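Local coordinates for protein pseudoperoxidase (Leishmania major, PDB 5VIA) that binds heme b in a peroxidase-type fold, with protein ligands on both axial positions of the iron, at residues C237-N240 with A241-E245; L183-R186 with Y187-L191; K250-R253 with E254-R258; E263-W266 with R267-F270; N125-N129 with P130-V134. One frame throughout, in Å; residues are numbered along the deposited sequence.

In the fold
Four of the five contacts gather near the heme, on the side of its axial ligand His-159; interaction 5 stands apart in a surface loop, its Gln-132 side chain about 13 Å from the heme. Interactions 1 and 2 meet at a hydroxyl-carboxylate pair, with Tyr-187 OH 2.5 Å from Glu-243 OE1, and by packing of Phe-190 on Cys-237 and Leu-191 on Val-239. Interaction 2 also leans on interaction 3 through Tyr-188 and Val-256, and on interaction 4 through Asn-184 and Asn-185 against Glu-263. Interactions 3 and 4 lie on consecutive helices and touch where Arg-258 reaches Leu-265. The centres of interactions 4 and 5 are about 33 Å apart.

Interaction 1 of 5, residues C237-N240 with A241-E245; sequences CVVN and AAELE. With HEM (protoporphyrin IX containing Fe), chain B.
Strand 235-240 gives way to helix 241-245 beside the heme, and the first helical turn brings Glu-243 and Leu-244 back against Val-239 and Asn-240. The axes of the two short segments lie at 76° to each other. Asn-240 holds the N-cap position, but the side chain makes no capping bond. It is the backbone Asn-240 O that faces the turn, accepting from Glu-243 N at 3.1 Å and Leu-244 N at 3.3 Å, both weak bonds. Val-239 points CG1, anti to its own N (chi1 -179°), at the aliphatic part of Glu-243, with CG1 3.5 Å from Glu-243 CB; the two side chains cross at roughly a right angle. The same methyl reaches Leu-244 CG at 4.0 Å. The Asn-240 amide lies instead against the heme, its CG 3.4 Å from the porphyrin methyl CMB. One water accepts from Asn-240 N and donates to Asn-240 OD1 (2.8 Å) and to Glu-243 OE2 (2.5 Å), while a second accepts from Asn-240 ND2 and Ala-242 N. Asn-240 ND2 also bonds to Val-56 O. The other carboxylate oxygen, Glu-243 OE1, is hydrogen-bonded to Tyr-187 OH and to ND1 of His-159, the axial iron ligand. In plant-type heme peroxidases an aspartate commonly occupies such a place behind the proximal histidine; here the bonds to both oxygens fix how the carboxylate of the longer glutamate side chain is turned, and with it probably the orientation of the His-159 imidazole.

Interaction 2 of 5, residues L183-R186 with Y187-L191; sequences LNNR and YYQFL
Asn-185, just before helix 186-194, and Arg-186, its first residue, meet Tyr-188, Gln-189 and Phe-190 one turn on. Among the backbone bonds, Phe-190 N donates to Arg-186 O at 2.7 Å, whereas the bond from Tyr-188 N to Asn-185 O is weak. A side-chain bond precedes the helix: Asn-184 OD1 accepts from Arg-186 N at 3.0 Å, an Asx turn, with the donor well above the amide plane (52° out of it). Asn-185 sits at the N-cap without a capping bond from its side chain.

Packing comes next. Asn-185 CB lies at the edge of the Tyr-188 ring, in its plane, 3.7 Å from CD2. Over one face of that ring comes Tyr-187 CD2, offset toward the rim. Gln-189, extended beyond CG, runs back along the turn to bring OE1 4.0 Å from Arg-186 CG, its amide plane 73° from the guanidinium.

The polar ends turn elsewhere. Asn-185 ND2 bonds to Tyr-259 O, Gln-189 NE2 to Ala-260 O, Arg-186 NH1 to Thr-177 O and Tyr-188 OH to Val-153 O. With CG anti to its N (chi1 168°), Tyr-187 carries its phenol toward Glu-243, behind the heme ligand His-159. The chemistry thus makes this helix start a junction: amides tie it to the end of helix 250-261, and a tyrosine hydroxyl joins it to the heme's second shell.

Interaction 3 of 5, residues K250-R253 with E254-R258; sequences KTWR and ELVVR
Arg-253 meets Val-257, four residues on in helix 250-261, and can be followed outward from the backbone. Its CB is 3.2 Å from Glu-254 N, the next amide of the chain. CG, anti to the backbone N (chi1 171°), meets the Val-257 methyl CG2 at 4.2 Å, the two side chains slanting across one another. The chain bends about the CG-CD bond (chi3 -98°), and NE donates to Leu-247 O. At the tip NH2 forms a salt bridge with Glu-195, just after helix 186-194. The arginine therefore passes from apolar packing on its own helix to polar partners outside it.

Trp-252 makes the neighbouring i to i+4 pair: indole CD1 is 3.9 Å from Val-256 CG2, with NE1 equally near that methyl. Beneath these side chains run the regular helical bonds, from Glu-254 N to Lys-250 O at 3.1 Å through to Val-257 N to Arg-253 O at 2.7 Å, the last almost straight with an N-H...O angle of 173°.

Within the fold, Trp-252 and Leu-255 pack on Glu-149 and Val-153 of helix 149-155. Val-256 and Val-257 press on Leu-192 of helix 186-194, and Val-256 also on Tyr-188, while Lys-250, Glu-254 and Arg-258 line the exposed side of helix 250-261.

Interaction 4 of 5, residues E263-W266 with R267-F270; sequences EELW and REQF
Trp-266 and Phe-270, one turn apart on helix 263-279, form the tight side of this contact. They lie side by side and point the same way. Phe-270 CB stands over one face of the indole, 4.1 Å from the centroid of the five-membered ring, in a CH-pi contact. Farther out, Phe-270 CD1 approaches Trp-266 CZ2 at 3.7 Å, the rings tilted 41° to each other. Phe-270 CG is anti to its N (chi1 176°), as is CG of Trp-266, which sends both aromatic groups off the helix together. Arg-267 CG adds to the packing, 3.5 Å from Trp-266 CE3. Trp-266 NE1 is hydrogen-bonded to Ala-154 O, and the indole meets Tyr-259 edge-to-face.

The looser side is polar. The bent Arg-267 chain brings its guanidinium past Glu-263 O, which lies over one face of it. The ion pair is long, Glu-263 OE1 to Arg-267 NH1 measuring 3.8 Å. A water bridges the pair: it donates to Glu-263 OE2 at 3.0 Å and accepts weakly from Arg-267 NH1. On another side of the helix, Gln-269 NE2 donates to Glu-268 OE2 at 3.2 Å, on the anti side of the carboxylate and out of its plane. Beside that pair, Leu-265 CD1 makes an apolar contact with Gln-269 CG.

Regular helical bonds, Arg-267 N to Glu-263 O and Phe-270 N to Trp-266 O among them, run under both sides. Trp-266 is oriented by its NE1 bond, and Phe-270 probably by packing against it, whereas the charged pair, partly water-mediated, probably contributes only modest attraction.

Interaction 5 of 5, residues N125-N129 with P130-V134; sequences NIPKN and PNQNV
Asn-129 reaches over Pro-130 to Asn-131 and Gln-132, gripping both through different oxygens. Its side-chain OD1 accepts from Asn-131 N at 2.7 Å, with the donor in the plane of the carbonyl. Its backbone O accepts from Gln-132 N at 2.9 Å, that donor standing well above the carbonyl plane. Asn-129 CG, anti to the backbone N (chi1 -170°), folds the amide forward over the proline, and OD1 comes 3.3 Å from Pro-130 CD, the two side chains crossing near a right angle. Behind this, Asn-129 CB touches Gln-132 CB at 3.7 Å.

The backbone bond closes a type I beta turn from Asn-129 to Gln-132, and the OD1 bond forms an Asx turn over its first half. Pro-130 fits the second position of such a turn, its ring fixing phi near the required value (-57°). The turn lies in the long loop between strand 112-113 and helix 137-142.

A second layer of contacts joins the two arms of the loop. Pro-127 CB packs on the Gln-132 amide carbon CD at 3.8 Å, and Pro-127 CG comes 3.6 Å from Gln-132 O. The Gln-132 chain is extended, which carries its amide along the proline to a bond of its own: NE2 donates to Val-134 O at 2.9 Å, with the acceptor in the amide plane. Val-134 N in turn bonds weakly to Asn-133 OD1.

Farther out, Pro-127 rests on Phe-135, and Asn-125 ND2 is hydrogen-bonded to Ala-49 O.

Interaction 1 of 5, residues C237-N240 with A241-E245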
# COMPACT_ATOMS: atom_id res chain seq x y z
N CYS A 237 -3.46 -5.60 17.51
CA CYS A 237 -3.13 -5.92 16.12
C CYS A 237 -4.41 -6.24 15.38
O CYS A 237 -5.22 -7.06 15.84
CB CYS A 237 -2.15 -7.09 16.07
SG CYS A 237 -0.66 -6.80 17.03
N VAL A 238 -4.59 -5.60 14.23
CA VAL A 238 -5.89 -5.56 13.56
C VAL A 238 -5.72 -5.94 12.09
O VAL A 238 -4.81 -5.45 11.42
CB VAL A 238 -6.52 -4.15 13.67
CG1 VAL A 238 -7.87 -4.11 13.00
CG2 VAL A 238 -6.67 -3.75 15.15
N VAL A 239 -6.58 -6.83 11.60
CA VAL A 239 -6.52 -7.30 10.20
C VAL A 239 -7.95 -7.50 9.68
O VAL A 239 -8.83 -7.92 10.43
CB VAL A 239 -5.75 -8.64 10.08
CG1 VAL A 239 -5.67 -9.10 8.63
CG2 VAL A 239 -4.34 -8.52 10.65
N ASN A 240 -8.18 -7.15 8.42
CA ASN A 240 -9.47 -7.41 7.77
C ASN A 240 -9.84 -8.89 7.82
O ASN A 240 -8.97 -9.75 7.61
CB ASN A 240 -9.41 -6.98 6.30
CG ASN A 240 -9.73 -5.51 6.10
OD1 ASN A 240 -8.93 -4.64 6.46
ND2 ASN A 240 -10.89 -5.23 5.52
N ALA A 241 -11.11 -9.20 8.06
CA ALA A 241 -11.60 -10.58 7.98
C ALA A 241 -11.22 -11.21 6.64
O ALA A 241 -10.81 -12.37 6.58
CB ALA A 241 -13.11 -10.64 8.19
N ALA A 242 -11.35 -10.43 5.57
CA ALA A 242 -11.03 -10.90 4.22
C ALA A 242 -9.57 -11.34 4.05
O ALA A 242 -9.28 -12.31 3.34
CB ALA A 242 -11.37 -9.83 3.20
N GLU A 243 -8.65 -10.62 4.68
CA GLU A 243 -7.23 -10.97 4.63
C GLU A 243 -6.98 -12.30 5.33
O GLU A 243 -6.11 -13.08 4.93
CB GLU A 243 -6.39 -9.86 5.27
CG GLU A 243 -5.46 -9.12 4.34
CD GLU A 243 -4.84 -7.89 4.97
OE1 GLU A 243 -3.61 -7.88 5.22
OE2 GLU A 243 -5.59 -6.91 5.19
N LEU A 244 -7.74 -12.56 6.40
CA LEU A 244 -7.63 -13.81 7.15
C LEU A 244 -8.33 -14.97 6.44
O LEU A 244 -7.86 -16.11 6.49
CB LEU A 244 -8.22 -13.63 8.56
CG LEU A 244 -7.49 -12.62 9.45
CD1 LEU A 244 -8.30 -12.29 10.70
CD2 LEU A 244 -6.14 -13.19 9.83
N GLU A 245 -9.46 -14.69 5.79
CA GLU A 245 -10.23 -15.76 5.16
C GLU A 245 -9.47 -16.36 3.99
O GLU A 245 -9.66 -17.53 3.65
CB GLU A 245 -11.62 -15.27 4.74
CG GLU A 245 -12.58 -15.05 5.91
CD GLU A 245 -12.81 -16.30 6.74
OE1 GLU A 245 -13.28 -17.32 6.19
OE2 GLU A 245 -12.54 -16.27 7.96
CHA HEM B . -3.04 0.41 5.86
CHB HEM B . -6.52 -2.78 4.66
CHC HEM B . -4.27 -3.40 0.40
CHD HEM B . -0.44 -0.79 1.92
C1A HEM B . -4.19 -0.34 5.85
C2A HEM B . -5.25 -0.23 6.83
C3A HEM B . -6.21 -1.09 6.51
C4A HEM B . -5.80 -1.80 5.30
CMA HEM B . -7.52 -1.32 7.28
CAA HEM B . -5.26 0.76 8.02
CBA HEM B . -5.61 2.11 7.36
CGA HEM B . -5.67 3.25 8.35
O1A HEM B . -6.52 3.20 9.27
O2A HEM B . -4.89 4.23 8.19
C1B HEM B . -6.25 -3.23 3.38
C2B HEM B . -7.02 -4.17 2.60
C3B HEM B . -6.42 -4.34 1.41
C4B HEM B . -5.21 -3.53 1.41
CMB HEM B . -8.32 -4.84 3.07
CAB HEM B . -6.96 -5.29 0.31
CBB HEM B . -6.72 -5.07 -0.99
C1C HEM B . -3.04 -2.76 0.43
C2C HEM B . -2.02 -2.76 -0.63
C3C HEM B . -0.96 -2.03 -0.19
C4C HEM B . -1.28 -1.56 1.15
CMC HEM B . -2.20 -3.48 -2.00
CAC HEM B . 0.38 -1.64 -0.85
CBC HEM B . 0.68 -1.89 -2.13
C1D HEM B . -0.76 -0.23 3.14
C2D HEM B . 0.12 0.59 3.94
C3D HEM B . -0.69 0.96 5.17
C4D HEM B . -1.98 0.33 4.99
CMD HEM B . 1.57 1.00 3.62
CAD HEM B . -0.24 1.86 6.35
CBD HEM B . -0.58 3.29 5.92
CGD HEM B . -0.24 4.29 6.99
O1D HEM B . -0.65 5.48 6.86
O2D HEM B . 0.45 3.90 7.97
NA HEM B . -4.56 -1.31 4.92
NB HEM B . -5.15 -2.86 2.63
NC HEM B . -2.54 -2.02 1.50
ND HEM B . -1.98 -0.38 3.79
FE HEM B . -3.61 -1.60 3.21
O HOH W 1 -6.27 -5.28 7.02
O HOH W 2 -12.61 -7.84 5.41

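Interaction 2 of 5, residues L183-R186 with Y187-L191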
# COMPACT_ATOMS: atom_id res chain seq x y z
N LEU A 183 9.67 -3.08 6.61
CA LEU A 183 8.84 -3.73 5.60
C LEU A 183 9.52 -5.03 5.17
O LEU A 183 10.40 -5.04 4.31
CB LEU A 183 8.59 -2.81 4.39
CG LEU A 183 7.33 -3.06 3.55
CD1 LEU A 183 7.16 -1.99 2.47
CD2 LEU A 183 7.31 -4.44 2.91
N ASN A 184 9.10 -6.12 5.80
CA ASN A 184 9.61 -7.44 5.44
C ASN A 184 8.50 -8.49 5.48
O ASN A 184 7.32 -8.15 5.51
CB ASN A 184 10.79 -7.84 6.33
CG ASN A 184 10.40 -7.95 7.79
OD1 ASN A 184 9.22 -8.00 8.14
ND2 ASN A 184 11.41 -7.99 8.66
N ASN A 185 8.89 -9.76 5.50
CA ASN A 185 7.91 -10.85 5.43
C ASN A 185 7.32 -11.24 6.78
O ASN A 185 6.74 -12.32 6.92
CB ASN A 185 8.55 -12.08 4.78
CG ASN A 185 9.71 -12.63 5.58
OD1 ASN A 185 10.35 -11.90 6.33
ND2 ASN A 185 9.97 -13.93 5.44
N ARG A 186 7.47 -10.38 7.78
CA ARG A 186 6.94 -10.70 9.11
C ARG A 186 5.42 -10.80 9.08
O ARG A 186 4.82 -11.55 9.84
CB ARG A 186 7.40 -9.66 10.13
CG ARG A 186 7.28 -10.15 11.57
CD ARG A 186 7.98 -9.22 12.58
NE ARG A 186 7.44 -9.46 13.92
CZ ARG A 186 6.31 -8.92 14.36
NH1 ARG A 186 5.62 -8.10 13.58
NH2 ARG A 186 5.87 -9.20 15.58
N TYR A 187 4.80 -10.04 8.18
CA TYR A 187 3.35 -10.08 7.96
C TYR A 187 2.83 -11.52 7.84
O TYR A 187 1.88 -11.91 8.53
CB TYR A 187 3.03 -9.28 6.68
CG TYR A 187 1.62 -9.45 6.16
CD1 TYR A 187 0.55 -8.76 6.72
CD2 TYR A 187 1.36 -10.29 5.08
CE1 TYR A 187 -0.76 -8.92 6.22
CE2 TYR A 187 0.07 -10.45 4.58
CZ TYR A 187 -0.98 -9.76 5.15
OH TYR A 187 -2.25 -9.93 4.65
N TYR A 188 3.47 -12.31 6.99
CA TYR A 188 3.05 -13.70 6.78
C TYR A 188 3.23 -14.55 8.02
O TYR A 188 2.39 -15.39 8.35
CB TYR A 188 3.85 -14.30 5.61
CG TYR A 188 3.83 -13.38 4.42
CD1 TYR A 188 2.68 -13.22 3.68
CD2 TYR A 188 4.96 -12.65 4.07
CE1 TYR A 188 2.64 -12.36 2.61
CE2 TYR A 188 4.93 -11.79 2.99
CZ TYR A 188 3.77 -11.64 2.27
OH TYR A 188 3.72 -10.78 1.20
N GLN A 189 4.35 -14.34 8.71
CA GLN A 189 4.65 -15.10 9.91
C GLN A 189 3.62 -14.75 10.98
O GLN A 189 3.17 -15.62 11.72
CB GLN A 189 6.07 -14.77 10.40
CG GLN A 189 7.16 -15.09 9.36
CD GLN A 189 8.53 -14.55 9.74
OE1 GLN A 189 8.66 -13.74 10.66
NE2 GLN A 189 9.56 -14.98 9.02
N PHE A 190 3.26 -13.47 11.04
CA PHE A 190 2.31 -12.99 12.04
C PHE A 190 0.92 -13.58 11.84
O PHE A 190 0.31 -14.09 12.79
CB PHE A 190 2.24 -11.46 12.02
CG PHE A 190 1.41 -10.87 13.12
CD1 PHE A 190 1.98 -10.56 14.35
CD2 PHE A 190 0.05 -10.65 12.94
CE1 PHE A 190 1.22 -10.03 15.37
CE2 PHE A 190 -0.72 -10.13 13.96
CZ PHE A 190 -0.14 -9.81 15.16
N LEU A 191 0.42 -13.52 10.60
CA LEU A 191 -0.89 -14.08 10.26
C LEU A 191 -0.99 -15.56 10.64
O LEU A 191 -1.94 -15.97 11.31
CB LEU A 191 -1.22 -13.91 8.77
CG LEU A 191 -1.51 -12.49 8.26
CD1 LEU A 191 -2.11 -12.55 6.87
CD2 LEU A 191 -2.43 -11.73 9.18

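Interaction 3 of 5, residues K250-R253 with E254-R258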
# COMPACT_ATOMS: atom_id res chain seq x y z
N LYS A 250 -6.37 -22.65 -0.48
CA LYS A 250 -5.18 -23.49 -0.59
C LYS A 250 -3.98 -22.80 -1.23
O LYS A 250 -2.88 -22.81 -0.67
CB LYS A 250 -5.50 -24.78 -1.33
CG LYS A 250 -4.27 -25.60 -1.69
CD LYS A 250 -4.63 -26.87 -2.44
CE LYS A 250 -3.41 -27.42 -3.15
NZ LYS A 250 -3.61 -28.84 -3.56
N THR A 251 -4.18 -22.21 -2.41
CA THR A 251 -3.07 -21.60 -3.13
C THR A 251 -2.58 -20.31 -2.47
O THR A 251 -1.37 -20.05 -2.44
CB THR A 251 -3.42 -21.30 -4.59
OG1 THR A 251 -4.46 -20.31 -4.63
CG2 THR A 251 -3.90 -22.56 -5.28
N TRP A 252 -3.51 -19.51 -1.96
CA TRP A 252 -3.15 -18.28 -1.24
C TRP A 252 -2.33 -18.60 0.01
O TRP A 252 -1.28 -17.99 0.25
CB TRP A 252 -4.42 -17.53 -0.82
CG TRP A 252 -4.16 -16.17 -0.24
CD1 TRP A 252 -3.83 -15.86 1.06
CD2 TRP A 252 -4.20 -14.93 -0.95
NE1 TRP A 252 -3.66 -14.49 1.19
CE2 TRP A 252 -3.89 -13.90 -0.03
CE3 TRP A 252 -4.48 -14.58 -2.28
CZ2 TRP A 252 -3.85 -12.56 -0.40
CZ3 TRP A 252 -4.44 -13.25 -2.64
CH2 TRP A 252 -4.13 -12.26 -1.71
N ARG A 253 -2.81 -19.55 0.80
CA ARG A 253 -2.13 -19.96 2.02
C ARG A 253 -0.73 -20.52 1.75
O ARG A 253 0.21 -20.19 2.47
CB ARG A 253 -2.96 -20.98 2.80
CG ARG A 253 -2.20 -21.60 3.96
CD ARG A 253 -3.04 -22.62 4.72
NE ARG A 253 -3.64 -22.03 5.91
CZ ARG A 253 -3.07 -22.04 7.11
NH1 ARG A 253 -1.89 -22.62 7.28
NH2 ARG A 253 -3.69 -21.49 8.13
N GLU A 254 -0.58 -21.36 0.73
CA GLU A 254 0.75 -21.88 0.40
C GLU A 254 1.73 -20.76 0.05
O GLU A 254 2.92 -20.87 0.34
CB GLU A 254 0.70 -22.94 -0.71
CG GLU A 254 2.05 -23.24 -1.38
CD GLU A 254 3.12 -23.89 -0.46
OE1 GLU A 254 3.24 -23.54 0.74
OE2 GLU A 254 3.88 -24.75 -0.97
N LEU A 255 1.24 -19.68 -0.55
CA LEU A 255 2.10 -18.53 -0.81
C LEU A 255 2.45 -17.79 0.49
O LEU A 255 3.58 -17.33 0.67
CB LEU A 255 1.45 -17.58 -1.83
CG LEU A 255 1.39 -18.14 -3.27
CD1 LEU A 255 0.39 -17.39 -4.15
CD2 LEU A 255 2.76 -18.03 -3.88
N VAL A 256 1.48 -17.69 1.40
CA VAL A 256 1.74 -17.06 2.70
C VAL A 256 2.75 -17.90 3.50
O VAL A 256 3.71 -17.36 4.06
CB VAL A 256 0.44 -16.87 3.49
CG1 VAL A 256 0.74 -16.53 4.96
CG2 VAL A 256 -0.40 -15.78 2.86
N VAL A 257 2.54 -19.21 3.52
CA VAL A 257 3.45 -20.13 4.19
C VAL A 257 4.86 -20.05 3.59
O VAL A 257 5.87 -20.00 4.32
CB VAL A 257 2.93 -21.58 4.10
CG1 VAL A 257 4.06 -22.58 4.30
CG2 VAL A 257 1.83 -21.81 5.12
N ARG A 258 4.93 -20.02 2.27
CA ARG A 258 6.19 -19.94 1.55
C ARG A 258 6.96 -18.64 1.82
O ARG A 258 8.18 -18.68 2.00
CB ARG A 258 5.92 -20.09 0.05
CG ARG A 258 7.12 -20.04 -0.84
CD ARG A 258 6.83 -20.80 -2.13
NE ARG A 258 7.10 -22.22 -1.96
CZ ARG A 258 8.26 -22.80 -2.27
NH1 ARG A 258 9.25 -22.08 -2.79
NH2 ARG A 258 8.42 -24.10 -2.07

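Interaction 4 of 5, residues E263-W266 with R267-F270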
# COMPACT_ATOMS: atom_id res chain seq x y z
N GLU A 263 12.30 -15.47 2.70
CA GLU A 263 12.32 -14.02 2.52
C GLU A 263 12.87 -13.62 1.16
O GLU A 263 12.43 -12.64 0.57
CB GLU A 263 13.14 -13.36 3.63
CG GLU A 263 13.04 -11.84 3.61
CD GLU A 263 13.61 -11.21 4.86
OE1 GLU A 263 14.46 -11.84 5.53
OE2 GLU A 263 13.20 -10.07 5.16
N GLU A 264 13.84 -14.38 0.67
CA GLU A 264 14.45 -14.07 -0.62
C GLU A 264 13.41 -14.15 -1.76
O GLU A 264 13.34 -13.26 -2.62
CB GLU A 264 15.63 -15.00 -0.90
CG GLU A 264 16.27 -14.78 -2.27
CD GLU A 264 17.40 -15.76 -2.55
OE1 GLU A 264 17.73 -16.58 -1.66
OE2 GLU A 264 17.95 -15.71 -3.67
N LEU A 265 12.62 -15.22 -1.75
CA LEU A 265 11.58 -15.38 -2.77
C LEU A 265 10.57 -14.25 -2.63
O LEU A 265 10.16 -13.66 -3.63
CB LEU A 265 10.87 -16.72 -2.63
CG LEU A 265 9.66 -16.90 -3.55
CD1 LEU A 265 10.06 -16.83 -5.02
CD2 LEU A 265 8.96 -18.20 -3.25
N TRP A 266 10.17 -13.95 -1.39
CA TRP A 266 9.22 -12.87 -1.18
C TRP A 266 9.72 -11.54 -1.74
O TRP A 266 8.96 -10.83 -2.40
CB TRP A 266 8.83 -12.71 0.30
CG TRP A 266 8.12 -11.39 0.49
CD1 TRP A 266 6.83 -11.09 0.17
CD2 TRP A 266 8.71 -10.17 0.99
NE1 TRP A 266 6.57 -9.77 0.46
CE2 TRP A 266 7.70 -9.18 0.96
CE3 TRP A 266 9.98 -9.83 1.47
CZ2 TRP A 266 7.93 -7.88 1.39
CZ3 TRP A 266 10.20 -8.54 1.90
CH2 TRP A 266 9.18 -7.58 1.85
N ARG A 267 10.99 -11.20 -1.48
CA ARG A 267 11.53 -9.93 -1.97
C ARG A 267 11.44 -9.81 -3.50
O ARG A 267 11.15 -8.73 -4.05
CB ARG A 267 12.97 -9.73 -1.52
CG ARG A 267 13.11 -9.37 -0.04
CD ARG A 267 14.51 -8.84 0.27
NE ARG A 267 15.55 -9.84 0.06
CZ ARG A 267 16.15 -10.51 1.04
NH1 ARG A 267 15.81 -10.29 2.30
NH2 ARG A 267 17.09 -11.41 0.76
N GLU A 268 11.70 -10.91 -4.18
CA GLU A 268 11.64 -10.92 -5.64
C GLU A 268 10.23 -10.63 -6.13
O GLU A 268 10.02 -9.75 -6.98
CB GLU A 268 12.10 -12.28 -6.18
CG GLU A 268 11.95 -12.41 -7.67
CD GLU A 268 12.19 -13.83 -8.15
OE1 GLU A 268 13.24 -14.07 -8.80
OE2 GLU A 268 11.33 -14.70 -7.87
N GLN A 269 9.27 -11.35 -5.57
CA GLN A 269 7.86 -11.21 -5.96
C GLN A 269 7.30 -9.84 -5.57
O GLN A 269 6.48 -9.26 -6.30
CB GLN A 269 7.05 -12.35 -5.34
CG GLN A 269 7.48 -13.73 -5.84
CD GLN A 269 7.22 -13.89 -7.33
OE1 GLN A 269 6.16 -13.47 -7.82
NE2 GLN A 269 8.17 -14.48 -8.06
N PHE A 270 7.74 -9.33 -4.43
CA PHE A 270 7.29 -8.02 -3.95
C PHE A 270 7.67 -6.93 -4.94
O PHE A 270 6.85 -6.10 -5.31
CB PHE A 270 7.91 -7.71 -2.57
CG PHE A 270 7.57 -6.33 -2.07
CD1 PHE A 270 6.36 -6.09 -1.44
CD2 PHE A 270 8.46 -5.27 -2.24
CE1 PHE A 270 6.03 -4.81 -0.98
CE2 PHE A 270 8.14 -3.99 -1.78
CZ PHE A 270 6.93 -3.77 -1.14
O HOH W 3 13.59 -7.83 3.24

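Interaction 5 of 5, residues N125-N129 with P130-V134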
# COMPACT_ATOMS: atom_id res chain seq x y z
N ASN A 125 -15.85 0.68 -10.54
CA ASN A 125 -16.41 -0.56 -11.06
C ASN A 125 -17.63 -0.99 -10.25
O ASN A 125 -17.72 -0.70 -9.05
CB ASN A 125 -15.33 -1.64 -11.04
CG ASN A 125 -14.15 -1.28 -11.92
OD1 ASN A 125 -14.32 -0.62 -12.95
ND2 ASN A 125 -12.96 -1.70 -11.52
N ILE A 126 -18.55 -1.67 -10.90
CA ILE A 126 -19.78 -2.12 -10.24
C ILE A 126 -19.79 -3.64 -10.16
O ILE A 126 -19.64 -4.31 -11.18
CB ILE A 126 -21.01 -1.64 -11.04
CG1 ILE A 126 -21.03 -0.11 -11.09
CG2 ILE A 126 -22.30 -2.18 -10.43
CD1 ILE A 126 -21.99 0.46 -12.13
N PRO A 127 -19.97 -4.20 -8.95
CA PRO A 127 -19.98 -5.66 -8.79
C PRO A 127 -21.07 -6.33 -9.60
O PRO A 127 -22.10 -5.72 -9.90
CB PRO A 127 -20.24 -5.83 -7.29
CG PRO A 127 -19.60 -4.61 -6.68
CD PRO A 127 -19.95 -3.50 -7.65
N LYS A 128 -20.84 -7.58 -10.00
CA LYS A 128 -21.84 -8.31 -10.76
C LYS A 128 -23.11 -8.56 -9.92
O LYS A 128 -24.22 -8.46 -10.42
CB LYS A 128 -21.25 -9.60 -11.32
CG LYS A 128 -20.30 -9.38 -12.51
CD LYS A 128 -21.08 -8.98 -13.77
CE LYS A 128 -20.15 -8.63 -14.94
NZ LYS A 128 -20.89 -8.37 -16.22
N ASN A 129 -22.93 -8.86 -8.64
CA ASN A 129 -24.07 -9.00 -7.73
C ASN A 129 -24.56 -7.64 -7.24
O ASN A 129 -23.79 -6.88 -6.62
CB ASN A 129 -23.71 -9.89 -6.53
CG ASN A 129 -24.92 -10.25 -5.68
OD1 ASN A 129 -25.67 -9.38 -5.24
ND2 ASN A 129 -25.11 -11.54 -5.45
N PRO A 130 -25.84 -7.33 -7.49
CA PRO A 130 -26.49 -6.06 -7.15
C PRO A 130 -26.41 -5.75 -5.66
O PRO A 130 -26.33 -4.58 -5.28
CB PRO A 130 -27.95 -6.30 -7.56
CG PRO A 130 -27.90 -7.41 -8.55
CD PRO A 130 -26.76 -8.28 -8.14
N ASN A 131 -26.44 -6.79 -4.84
CA ASN A 131 -26.41 -6.63 -3.39
C ASN A 131 -25.01 -6.83 -2.80
O ASN A 131 -24.85 -6.99 -1.59
CB ASN A 131 -27.42 -7.57 -2.74
CG ASN A 131 -28.84 -7.28 -3.18
OD1 ASN A 131 -29.27 -6.12 -3.20
ND2 ASN A 131 -29.57 -8.32 -3.56
N GLN A 132 -24.01 -6.83 -3.68
CA GLN A 132 -22.61 -6.83 -3.28
C GLN A 132 -22.10 -5.40 -3.39
O GLN A 132 -22.35 -4.72 -4.39
CB GLN A 132 -21.81 -7.77 -4.20
CG GLN A 132 -20.35 -7.93 -3.81
CD GLN A 132 -19.55 -8.71 -4.85
OE1 GLN A 132 -20.07 -9.60 -5.52
NE2 GLN A 132 -18.27 -8.37 -4.98
N ASN A 133 -21.40 -4.94 -2.36
CA ASN A 133 -20.92 -3.56 -2.30
C ASN A 133 -19.39 -3.47 -2.30
O ASN A 133 -18.82 -2.47 -2.73
CB ASN A 133 -21.48 -2.86 -1.06
CG ASN A 133 -21.85 -3.84 0.05
OD1 ASN A 133 -21.50 -5.03 -0.01
ND2 ASN A 133 -22.55 -3.36 1.06
N VAL A 134 -18.75 -4.52 -1.80
CA VAL A 134 -17.29 -4.56 -1.76
C VAL A 134 -16.74 -5.63 -2.70
O VAL A 134 -17.33 -6.70 -2.86
CB VAL A 134 -16.78 -4.79 -0.32
CG1 VAL A 134 -17.39 -3.75 0.61
CG2 VAL A 134 -17.15 -6.18 0.16